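Local coordinates for protein beta-mannosidase (Trichoderma harzianum, PDB 4CVU) that probably hydrolyses terminal beta-D-mannose residues from the non-reducing ends of beta-mannosides, as a secreted fungal glycoside hydrolase of family 2, at residues D232-K238 / A250-A256; R344-R349 / H477-L481. One frame throughout, in Å; residues are numbered along the deposited sequence.

Contact 1: D232-K238 / A250-A256. With NAG (2-acetamido-2-deoxy-beta-D-glucopyranose), chain E.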
ATOM      1  N   ASP A 232      18.375 -33.321 -28.731  1.00 44.41           N
ATOM      2  CA  ASP A 232      18.308 -34.348 -27.689  1.00 43.34           C
ATOM      3  C   ASP A 232      19.680 -34.991 -27.596  1.00 42.98           C
ATOM      4  O   ASP A 232      20.132 -35.634 -28.567  1.00 44.11           O
ATOM      5  CB  ASP A 232      17.224 -35.374 -28.032  1.00 42.50           C
ATOM      6  CG  ASP A 232      17.036 -36.452 -26.935  1.00 44.76           C
ATOM      7  OD1 ASP A 232      17.964 -36.691 -26.112  1.00 41.57           O
ATOM      8  OD2 ASP A 232      15.946 -37.099 -26.940  1.00 44.58           O
ATOM      9  N   ILE A 233      20.351 -34.798 -26.457  1.00 41.67           N
ATOM     10  CA  ILE A 233      21.592 -35.513 -26.125  1.00 41.78           C
ATOM     11  C   ILE A 233      21.247 -36.490 -25.023  1.00 42.18           C
ATOM     12  O   ILE A 233      20.646 -36.085 -23.972  1.00 40.61           O
ATOM     13  CB  ILE A 233      22.706 -34.592 -25.616  1.00 42.32           C
ATOM     14  CG1 ILE A 233      22.987 -33.422 -26.593  1.00 42.46           C
ATOM     15  CG2 ILE A 233      23.976 -35.386 -25.377  1.00 43.40           C
ATOM     16  CD1 ILE A 233      23.456 -33.843 -27.967  1.00 44.15           C
ATOM     17  N   ASP A 234      21.560 -37.755 -25.256  1.00 41.00           N
ATOM     18  CA  ASP A 234      21.259 -38.825 -24.299  1.00 42.22           C
ATOM     19  C   ASP A 234      22.576 -39.536 -24.016  1.00 44.22           C
ATOM     20  O   ASP A 234      23.127 -40.213 -24.896  1.00 44.25           O
ATOM     21  CB  ASP A 234      20.222 -39.791 -24.868  1.00 41.91           C
ATOM     22  CG  ASP A 234      19.583 -40.682 -23.804  1.00 42.96           C
ATOM     23  OD1 ASP A 234      19.679 -40.404 -22.568  1.00 43.11           O
ATOM     24  OD2 ASP A 234      18.962 -41.673 -24.205  1.00 43.78           O
ATOM     25  N   ILE A 235      23.117 -39.293 -22.829  1.00 41.36           N
ATOM     26  CA  ILE A 235      24.318 -39.955 -22.379  1.00 44.55           C
ATOM     27  C   ILE A 235      23.909 -41.004 -21.359  1.00 44.83           C
ATOM     28  O   ILE A 235      23.323 -40.680 -20.313  1.00 44.91           O
ATOM     29  CB  ILE A 235      25.312 -38.983 -21.769  1.00 43.98           C
ATOM     30  CG1 ILE A 235      25.715 -37.941 -22.820  1.00 45.23           C
ATOM     31  CG2 ILE A 235      26.525 -39.747 -21.311  1.00 45.28           C
ATOM     32  CD1 ILE A 235      26.610 -36.856 -22.294  1.00 47.53           C
ATOM     33  N   PHE A 236      24.172 -42.257 -21.694  1.00 43.20           N
ATOM     34  CA  PHE A 236      23.774 -43.392 -20.861  1.00 43.90           C
ATOM     35  C   PHE A 236      24.860 -44.475 -20.892  1.00 45.19           C
ATOM     36  O   PHE A 236      25.800 -44.390 -21.681  1.00 44.96           O
ATOM     37  CB  PHE A 236      22.430 -43.965 -21.323  1.00 43.16           C
ATOM     38  CG  PHE A 236      22.377 -44.310 -22.780  1.00 45.98           C
ATOM     39  CD1 PHE A 236      22.216 -43.317 -23.749  1.00 46.13           C
ATOM     40  CD2 PHE A 236      22.492 -45.628 -23.191  1.00 46.36           C
ATOM     41  CE1 PHE A 236      22.170 -43.636 -25.078  1.00 47.16           C
ATOM     42  CE2 PHE A 236      22.459 -45.957 -24.530  1.00 47.25           C
ATOM     43  CZ  PHE A 236      22.307 -44.956 -25.477  1.00 48.41           C
ATOM     44  N   ARG A 237      24.734 -45.462 -20.008  1.00 45.47           N
ATOM     45  CA  ARG A 237      25.635 -46.606 -20.015  1.00 47.90           C
ATOM     46  C   ARG A 237      25.144 -47.570 -21.074  1.00 49.03           C
ATOM     47  O   ARG A 237      23.934 -47.735 -21.290  1.00 47.75           O
ATOM     48  CB  ARG A 237      25.658 -47.296 -18.642  1.00 47.88           C
ATOM     49  CG  ARG A 237      26.255 -46.468 -17.497  1.00 46.69           C
ATOM     50  CD  ARG A 237      27.769 -46.505 -17.501  1.00 47.58           C
ATOM     51  NE  ARG A 237      28.372 -45.751 -16.406  1.00 46.71           N
ATOM     52  CZ  ARG A 237      29.672 -45.760 -16.096  1.00 48.16           C
ATOM     53  NH1 ARG A 237      30.529 -46.505 -16.790  1.00 49.81           N
ATOM     54  NH2 ARG A 237      30.130 -45.034 -15.080  1.00 46.93           N
ATOM     55  N   LYS A 238      26.078 -48.234 -21.731  1.00 51.19           N
ATOM     56  CA  LYS A 238      25.697 -49.160 -22.766  1.00 51.73           C
ATOM     57  C   LYS A 238      24.797 -50.261 -22.170  1.00 49.84           C
ATOM     58  O   LYS A 238      25.067 -50.794 -21.098  1.00 50.01           O
ATOM     59  CB  LYS A 238      26.936 -49.749 -23.426  1.00 57.42           C
ATOM     60  CG  LYS A 238      26.637 -50.409 -24.751  1.00 60.09           C
ATOM     61  CD  LYS A 238      27.842 -50.412 -25.683  1.00 65.81           C
ATOM     62  CE  LYS A 238      27.473 -51.062 -27.014  1.00 68.93           C
ATOM     63  NZ  LYS A 238      26.263 -50.396 -27.611  1.00 70.14           N
ATOM     64  N   ALA A 250      30.309 -50.355 -17.644  1.00 53.22           N
ATOM     65  CA  ALA A 250      30.129 -50.348 -19.078  1.00 51.42           C
ATOM     66  C   ALA A 250      30.525 -49.032 -19.724  1.00 51.17           C
ATOM     67  O   ALA A 250      30.593 -48.009 -19.055  1.00 49.39           O
ATOM     68  CB  ALA A 250      28.684 -50.686 -19.421  1.00 50.85           C
ATOM     69  N   PRO A 251      30.802 -49.060 -21.036  1.00 51.68           N
ATOM     70  CA  PRO A 251      31.131 -47.808 -21.737  1.00 54.10           C
ATOM     71  C   PRO A 251      29.958 -46.814 -21.854  1.00 52.17           C
ATOM     72  O   PRO A 251      28.790 -47.209 -21.813  1.00 50.26           O
ATOM     73  CB  PRO A 251      31.592 -48.278 -23.131  1.00 54.65           C
ATOM     74  CG  PRO A 251      31.104 -49.679 -23.272  1.00 54.32           C
ATOM     75  CD  PRO A 251      30.963 -50.248 -21.894  1.00 53.08           C
ATOM     76  N   TRP A 252      30.291 -45.540 -22.001  1.00 52.09           N
ATOM     77  CA  TRP A 252      29.271 -44.496 -22.189  1.00 52.73           C
ATOM     78  C   TRP A 252      28.855 -44.453 -23.652  1.00 54.27           C
ATOM     79  O   TRP A 252      29.697 -44.591 -24.528  1.00 56.10           O
ATOM     80  CB  TRP A 252      29.811 -43.129 -21.762  1.00 51.51           C
ATOM     81  CG  TRP A 252      29.961 -42.985 -20.292  1.00 50.72           C
ATOM     82  CD1 TRP A 252      31.121 -43.019 -19.574  1.00 52.77           C
ATOM     83  CD2 TRP A 252      28.910 -42.775 -19.349  1.00 51.01           C
ATOM     84  NE1 TRP A 252      30.855 -42.841 -18.231  1.00 52.15           N
ATOM     85  CE2 TRP A 252      29.503 -42.702 -18.070  1.00 51.15           C
ATOM     86  CE3 TRP A 252      27.520 -42.652 -19.460  1.00 48.17           C
ATOM     87  CZ2 TRP A 252      28.752 -42.501 -16.913  1.00 51.20           C
ATOM     88  CZ3 TRP A 252      26.780 -42.456 -18.307  1.00 50.51           C
ATOM     89  CH2 TRP A 252      27.391 -42.385 -17.052  1.00 49.82           C
ATOM     90  N   VAL A 253      27.561 -44.314 -23.921  1.00 50.76           N
ATOM     91  CA  VAL A 253      27.096 -44.023 -25.263  1.00 49.30           C
ATOM     92  C   VAL A 253      26.572 -42.598 -25.243  1.00 50.93           C
ATOM     93  O   VAL A 253      25.764 -42.247 -24.369  1.00 51.20           O
ATOM     94  CB  VAL A 253      25.981 -44.968 -25.731  1.00 50.41           C
ATOM     95  CG1 VAL A 253      25.562 -44.630 -27.164  1.00 52.10           C
ATOM     96  CG2 VAL A 253      26.417 -46.422 -25.636  1.00 50.80           C
ATOM     97  N   VAL A 254      27.083 -41.773 -26.151  1.00 48.74           N
ATOM     98  CA  VAL A 254      26.593 -40.427 -26.383  1.00 47.54           C
ATOM     99  C   VAL A 254      25.762 -40.424 -27.661  1.00 49.92           C
ATOM    100  O   VAL A 254      26.289 -40.646 -28.733  1.00 50.54           O
ATOM    101  CB  VAL A 254      27.753 -39.445 -26.542  1.00 48.73           C
ATOM    102  CG1 VAL A 254      27.245 -38.028 -26.815  1.00 47.69           C
ATOM    103  CG2 VAL A 254      28.647 -39.477 -25.302  1.00 47.80           C
ATOM    104  N   ASN A 255      24.457 -40.199 -27.535  1.00 48.91           N
ATOM    105  CA  ASN A 255      23.555 -40.149 -28.663  1.00 49.81           C
ATOM    106  C   ASN A 255      23.084 -38.717 -28.902  1.00 49.78           C
ATOM    107  O   ASN A 255      22.670 -38.052 -27.970  1.00 47.99           O
ATOM    108  CB  ASN A 255      22.355 -41.053 -28.382  1.00 52.26           C
ATOM    109  CG  ASN A 255      21.499 -41.306 -29.610  1.00 53.90           C
ATOM    110  OD1 ASN A 255      21.932 -41.129 -30.750  1.00 53.04           O
ATOM    111  ND2 ASN A 255      20.265 -41.732 -29.368  1.00 55.94           N
ATOM    112  N   ALA A 256      23.149 -38.252 -30.138  1.00 47.56           N
ATOM    113  CA  ALA A 256      22.828 -36.880 -30.459  1.00 46.29           C
ATOM    114  C   ALA A 256      21.826 -36.855 -31.580  1.00 47.92           C
ATOM    115  O   ALA A 256      22.113 -37.309 -32.657  1.00 49.25           O
ATOM    116  CB  ALA A 256      24.074 -36.120 -30.862  1.00 47.91           C
TER
HETATM  117  C1  NAG E   1      19.261 -42.007 -30.375  1.00 44.25           C
HETATM  118  C2  NAG E   1      18.904 -43.485 -30.514  1.00 47.11           C
HETATM  119  C3  NAG E   1      17.838 -43.652 -31.577  1.00 45.11           C
HETATM  120  C4  NAG E   1      16.606 -42.796 -31.224  1.00 45.28           C
HETATM  121  C5  NAG E   1      17.050 -41.356 -30.969  1.00 44.71           C
HETATM  122  C6  NAG E   1      15.965 -40.420 -30.445  1.00 43.59           C
HETATM  123  C7  NAG E   1      20.697 -45.066 -29.982  1.00 49.87           C
HETATM  124  C8  NAG E   1      21.949 -45.750 -30.455  1.00 51.11           C
HETATM  125  N2  NAG E   1      20.116 -44.231 -30.833  1.00 49.57           N
HETATM  126  O3  NAG E   1      17.493 -45.014 -31.629  1.00 47.49           O
HETATM  127  O4  NAG E   1      15.682 -42.806 -32.294  1.00 43.94           O
HETATM  128  O5  NAG E   1      18.088 -41.313 -30.025  1.00 44.15           O
HETATM  129  O6  NAG E   1      16.501 -39.106 -30.455  1.00 42.67           O
HETATM  130  O7  NAG E   1      20.265 -45.306 -28.858  1.00 51.90           O
HETATM  131  O   HOH W   1      18.529 -41.942 -26.896  1.00 52.69           O

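Contact 2: R344-R349 / H477-L481. With CD (cadmium ion), chain S.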
ATOM      1  N   ARG A 344      25.465 -28.052 -26.461  1.00 51.73           N
ATOM      2  CA  ARG A 344      24.838 -28.197 -25.168  1.00 49.78           C
ATOM      3  C   ARG A 344      25.890 -28.434 -24.082  1.00 47.73           C
ATOM      4  O   ARG A 344      27.006 -28.872 -24.367  1.00 49.92           O
ATOM      5  CB  ARG A 344      23.850 -29.372 -25.216  1.00 47.80           C
ATOM      6  CG  ARG A 344      22.625 -29.144 -26.108  1.00 47.53           C
ATOM      7  CD  ARG A 344      21.801 -27.942 -25.683  1.00 46.65           C
ATOM      8  NE  ARG A 344      20.541 -27.818 -26.407  1.00 45.45           N
ATOM      9  CZ  ARG A 344      20.360 -27.129 -27.530  1.00 44.75           C
ATOM     10  NH1 ARG A 344      21.346 -26.486 -28.105  1.00 46.27           N
ATOM     11  NH2 ARG A 344      19.163 -27.077 -28.080  1.00 45.37           N
ATOM     12  N   ARG A 345      25.529 -28.168 -22.832  1.00 46.05           N
ATOM     13  CA  ARG A 345      26.379 -28.547 -21.702  1.00 44.78           C
ATOM     14  C   ARG A 345      25.797 -29.799 -21.043  1.00 43.52           C
ATOM     15  O   ARG A 345      24.613 -29.863 -20.741  1.00 44.17           O
ATOM     16  CB  ARG A 345      26.533 -27.393 -20.711  1.00 44.50           C
ATOM     17  CG  ARG A 345      27.502 -27.718 -19.580  1.00 46.21           C
ATOM     18  CD  ARG A 345      27.851 -26.525 -18.702  1.00 47.42           C
ATOM     19  NE  ARG A 345      26.709 -26.072 -17.920  1.00 46.92           N
ATOM     20  CZ  ARG A 345      26.716 -25.094 -17.020  1.00 47.20           C
ATOM     21  NH1 ARG A 345      27.832 -24.441 -16.740  1.00 47.28           N
ATOM     22  NH2 ARG A 345      25.591 -24.793 -16.373  1.00 45.23           N
ATOM     23  N   VAL A 346      26.634 -30.803 -20.844  1.00 44.05           N
ATOM     24  CA  VAL A 346      26.178 -32.124 -20.400  1.00 44.27           C
ATOM     25  C   VAL A 346      26.987 -32.692 -19.232  1.00 42.93           C
ATOM     26  O   VAL A 346      28.037 -32.190 -18.896  1.00 43.06           O
ATOM     27  CB  VAL A 346      26.211 -33.134 -21.588  1.00 44.64           C
ATOM     28  CG1 VAL A 346      25.388 -32.602 -22.750  1.00 43.29           C
ATOM     29  CG2 VAL A 346      27.638 -33.415 -22.059  1.00 46.53           C
ATOM     30  N   GLY A 347      26.492 -33.776 -18.645  1.00 44.14           N
ATOM     31  CA  GLY A 347      27.215 -34.514 -17.611  1.00 43.67           C
ATOM     32  C   GLY A 347      27.172 -36.011 -17.867  1.00 46.04           C
ATOM     33  O   GLY A 347      26.244 -36.521 -18.521  1.00 45.48           O
ATOM     34  N   PHE A 348      28.187 -36.706 -17.369  1.00 46.13           N
ATOM     35  CA  PHE A 348      28.239 -38.147 -17.396  1.00 46.55           C
ATOM     36  C   PHE A 348      27.848 -38.655 -16.036  1.00 45.78           C
ATOM     37  O   PHE A 348      28.609 -38.538 -15.084  1.00 47.96           O
ATOM     38  CB  PHE A 348      29.646 -38.642 -17.778  1.00 47.51           C
ATOM     39  CG  PHE A 348      29.990 -38.395 -19.205  1.00 48.15           C
ATOM     40  CD1 PHE A 348      30.499 -37.171 -19.606  1.00 49.01           C
ATOM     41  CD2 PHE A 348      29.800 -39.393 -20.164  1.00 48.84           C
ATOM     42  CE1 PHE A 348      30.819 -36.950 -20.942  1.00 50.54           C
ATOM     43  CE2 PHE A 348      30.104 -39.176 -21.488  1.00 49.29           C
ATOM     44  CZ  PHE A 348      30.615 -37.955 -21.879  1.00 50.48           C
ATOM     45  N   ARG A 349      26.622 -39.167 -15.953  1.00 45.95           N
ATOM     46  CA  ARG A 349      26.139 -39.840 -14.758  0.50 44.43           C
ATOM     47  C   ARG A 349      24.903 -40.654 -15.045  1.00 42.98           C
ATOM     48  O   ARG A 349      24.244 -40.470 -16.061  1.00 44.28           O
ATOM     49  CB  ARG A 349      25.853 -38.848 -13.604  0.50 45.43           C
ATOM     50  CG  ARG A 349      25.106 -37.577 -13.982  0.50 45.83           C
ATOM     51  CD  ARG A 349      23.599 -37.740 -13.993  0.50 46.91           C
ATOM     52  NE  ARG A 349      23.139 -38.160 -15.303  0.50 48.33           N
ATOM     53  CZ  ARG A 349      21.949 -37.865 -15.813  0.50 48.63           C
ATOM     54  NH1 ARG A 349      21.089 -37.123 -15.139  0.50 46.71           N
ATOM     55  NH2 ARG A 349      21.636 -38.313 -17.022  0.50 48.07           N
ATOM     56  N   HIS A 477      19.421 -33.586 -21.921  1.00 40.62           N
ATOM     57  CA  HIS A 477      20.863 -33.458 -21.747  1.00 42.60           C
ATOM     58  C   HIS A 477      21.324 -32.857 -20.424  1.00 43.20           C
ATOM     59  O   HIS A 477      22.525 -32.786 -20.174  1.00 42.28           O
ATOM     60  CB  HIS A 477      21.413 -32.558 -22.852  1.00 44.25           C
ATOM     61  CG  HIS A 477      21.069 -31.125 -22.676  1.00 45.22           C
ATOM     62  ND1 HIS A 477      21.927 -30.229 -22.072  1.00 47.34           N
ATOM     63  CD2 HIS A 477      19.958 -30.425 -23.000  1.00 45.59           C
ATOM     64  CE1 HIS A 477      21.370 -29.032 -22.053  1.00 45.80           C
ATOM     65  NE2 HIS A 477      20.177 -29.128 -22.602  1.00 46.84           N
ATOM     66  N   HIS A 478      20.375 -32.345 -19.626  1.00 41.35           N
ATOM     67  CA  HIS A 478      20.704 -31.733 -18.344  1.00 39.96           C
ATOM     68  C   HIS A 478      21.059 -32.766 -17.310  1.00 38.82           C
ATOM     69  O   HIS A 478      20.235 -33.635 -17.005  1.00 39.30           O
ATOM     70  CB  HIS A 478      19.523 -30.895 -17.852  1.00 38.52           C
ATOM     71  CG  HIS A 478      19.355 -29.622 -18.604  1.00 38.59           C
ATOM     72  ND1 HIS A 478      20.263 -28.592 -18.503  1.00 39.95           N
ATOM     73  CD2 HIS A 478      18.420 -29.218 -19.485  1.00 39.20           C
ATOM     74  CE1 HIS A 478      19.866 -27.585 -19.254  1.00 40.05           C
ATOM     75  NE2 HIS A 478      18.771 -27.949 -19.890  1.00 40.38           N
ATOM     76  N   ALA A 479      22.267 -32.667 -16.742  1.00 39.28           N
ATOM     77  CA  ALA A 479      22.677 -33.622 -15.685  1.00 39.58           C
ATOM     78  C   ALA A 479      21.798 -33.574 -14.429  1.00 41.74           C
ATOM     79  O   ALA A 479      21.633 -34.588 -13.741  1.00 40.48           O
ATOM     80  CB  ALA A 479      24.123 -33.416 -15.313  1.00 40.13           C
ATOM     81  N   SER A 480      21.200 -32.407 -14.160  1.00 40.93           N
ATOM     82  CA  SER A 480      20.311 -32.251 -12.987  1.00 40.36           C
ATOM     83  C   SER A 480      18.984 -33.030 -13.113  1.00 39.40           C
ATOM     84  O   SER A 480      18.355 -33.349 -12.111  1.00 40.65           O
ATOM     85  CB  SER A 480      20.016 -30.776 -12.790  1.00 39.06           C
ATOM     86  OG  SER A 480      19.046 -30.387 -13.726  1.00 40.87           O
ATOM     87  N   LEU A 481      18.557 -33.333 -14.333  1.00 38.27           N
ATOM     88  CA  LEU A 481      17.276 -33.980 -14.563  1.00 39.14           C
ATOM     89  C   LEU A 481      17.336 -35.359 -13.949  1.00 38.95           C
ATOM     90  O   LEU A 481      18.238 -36.123 -14.234  1.00 38.96           O
ATOM     91  CB  LEU A 481      16.964 -34.070 -16.062  1.00 39.73           C
ATOM     92  CG  LEU A 481      15.710 -34.865 -16.459  1.00 41.52           C
ATOM     93  CD1 LEU A 481      14.457 -34.239 -15.860  1.00 40.44           C
ATOM     94  CD2 LEU A 481      15.572 -34.989 -17.988  1.00 41.45           C
TER
HETATM   95 CD    CD S1014      18.704 -26.876 -23.296  1.00 76.45          CD
HETATM   96  O   HOH W   2      24.039 -30.602 -18.025  1.00 41.57           O
HETATM   97  O   HOH W   3      23.703 -35.352 -19.537  1.00 69.25           O
HETATM   98  O   HOH W   4      16.625 -27.226 -22.049  1.00 35.19           O
HETATM   99  O   HOH W   5      19.906 -25.079 -24.869  1.00 53.53           O

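Contact 1: D232-K238 / A250-A256
A beta hairpin at the rim of a sheet shows how alternation separates an all-apolar face from a mixed one. Strands 232-237 and 252-256 run antiparallel, their axes 4.7 Å apart at 163°, in the immunoglobulin-like domain that family 2 hydrolases place before the barrel. Asp234 and Asn255 form one hydrogen-bonded pair (Asp234 N to Asn255 O 2.9 Å, Asn255 N to Asp234 O 3.0 Å), Phe236 and Val253 the next. Ile233, Ile235, Val254 and Ala256 share the apolar face, where Ile233 CD1 lies 3.7 Å from Ala256 CB; strand 340-346 packs against both isoleucines. On the other face Phe236, with chi1 at 53° (p), swings its ring over Val253, whose CB stands 4.0 Å from the ring centroid in a CH-pi contact. Asn255 is N-glycosylated: its ND2 is bonded to NAG C1 at 1.4 Å. Asp234 and Asn255 both adopt t, and a water bridges Asp234 OD2 (2.7 Å) and Asn255 ND2 (3.0 Å), while the carboxylate is also hydrogen-bonded to His530 N, Ser531 and Asn476. At the far end Arg237, m at chi1 and chi2, lays CD 4.0 Å from the centroid of the six-membered ring of Trp252 and donates from NH1 to Ala250 O at 2.7 Å. The chemistry thus implies a purely hydrocarbon face turned into the domain, and another joining the apolar Phe236-Val253 pair to the polar, sugar-bearing Asp234-Asn255 pair.

Contact 2: R344-R349 / H477-L481
A histidine that answers to a backbone carbonyl with one ring nitrogen and to a cadmium ion with the other is the striking element here. His477 belongs to the loop between helix 458-475 and strand 481-485, a helix-to-strand connection of the (beta/alpha)8-type catalytic barrel of family 2, and it meets an edge strand, 340-346, of the preceding immunoglobulin-like sheet. The contact is therefore a domain junction, joining parts of the chain 128 residues apart. His477 ND1 donates to Arg345 O at 3.0 Å, which leaves NE2 to face the metal; Asp430, on the neighbouring barrel helix, is the other protein ligand. Arg344 lays its aliphatic chain over the imidazole, with CD 3.9 Å from the ring centroid in a CH-pi contact, so the ring is held at its edge and over one face.

Two waters complete the backbone contact. One links Arg345 O (2.9 Å), the carbonyl already engaged by His477 ND1, to Ala479 N (3.0 Å), and a second joins Gly347 O (3.0 Å) to His477 O (2.9 Å). Gly347 suits this spot because a side chain there would collide with Ala479 CB. The type I turn from His478 to Leu481 then presents carbonyls to Arg349, whose NH1 makes weak hydrogen bonds to Ala479 O at 2.9 Å and Leu481 O at 3.2 Å. His478 points its CB away from the strand, and its ND1 pairs with Asp437. At the metal itself, His477 NE2 sits 2.8 Å from the cadmium, beside two waters at 2.5 and 2.7 Å.

How the contacts relate
Contact 1 and contact 2, whose centres are 11 Å apart, illustrate how a beta domain is built and then docked. Their strands 227-237 and 340-346 are the two outermost of the same sheet, and they touch through Ile235 CD1 and Val346 CG2, 3.6 Å apart; just beyond strand 340-346, Trp252 CH2 packs 3.5 Å from Arg349 N. Phe348 meets the Trp252 ring edge-to-face. The barrel reaches both sites through consecutive residues, Asn476 bonding to Asp234 and to the Ile233 carbonyl, His477 engaging Arg345. Each contact also carries its own bound group, the glycan on Asn255 in one and cadmium at His477 in the other.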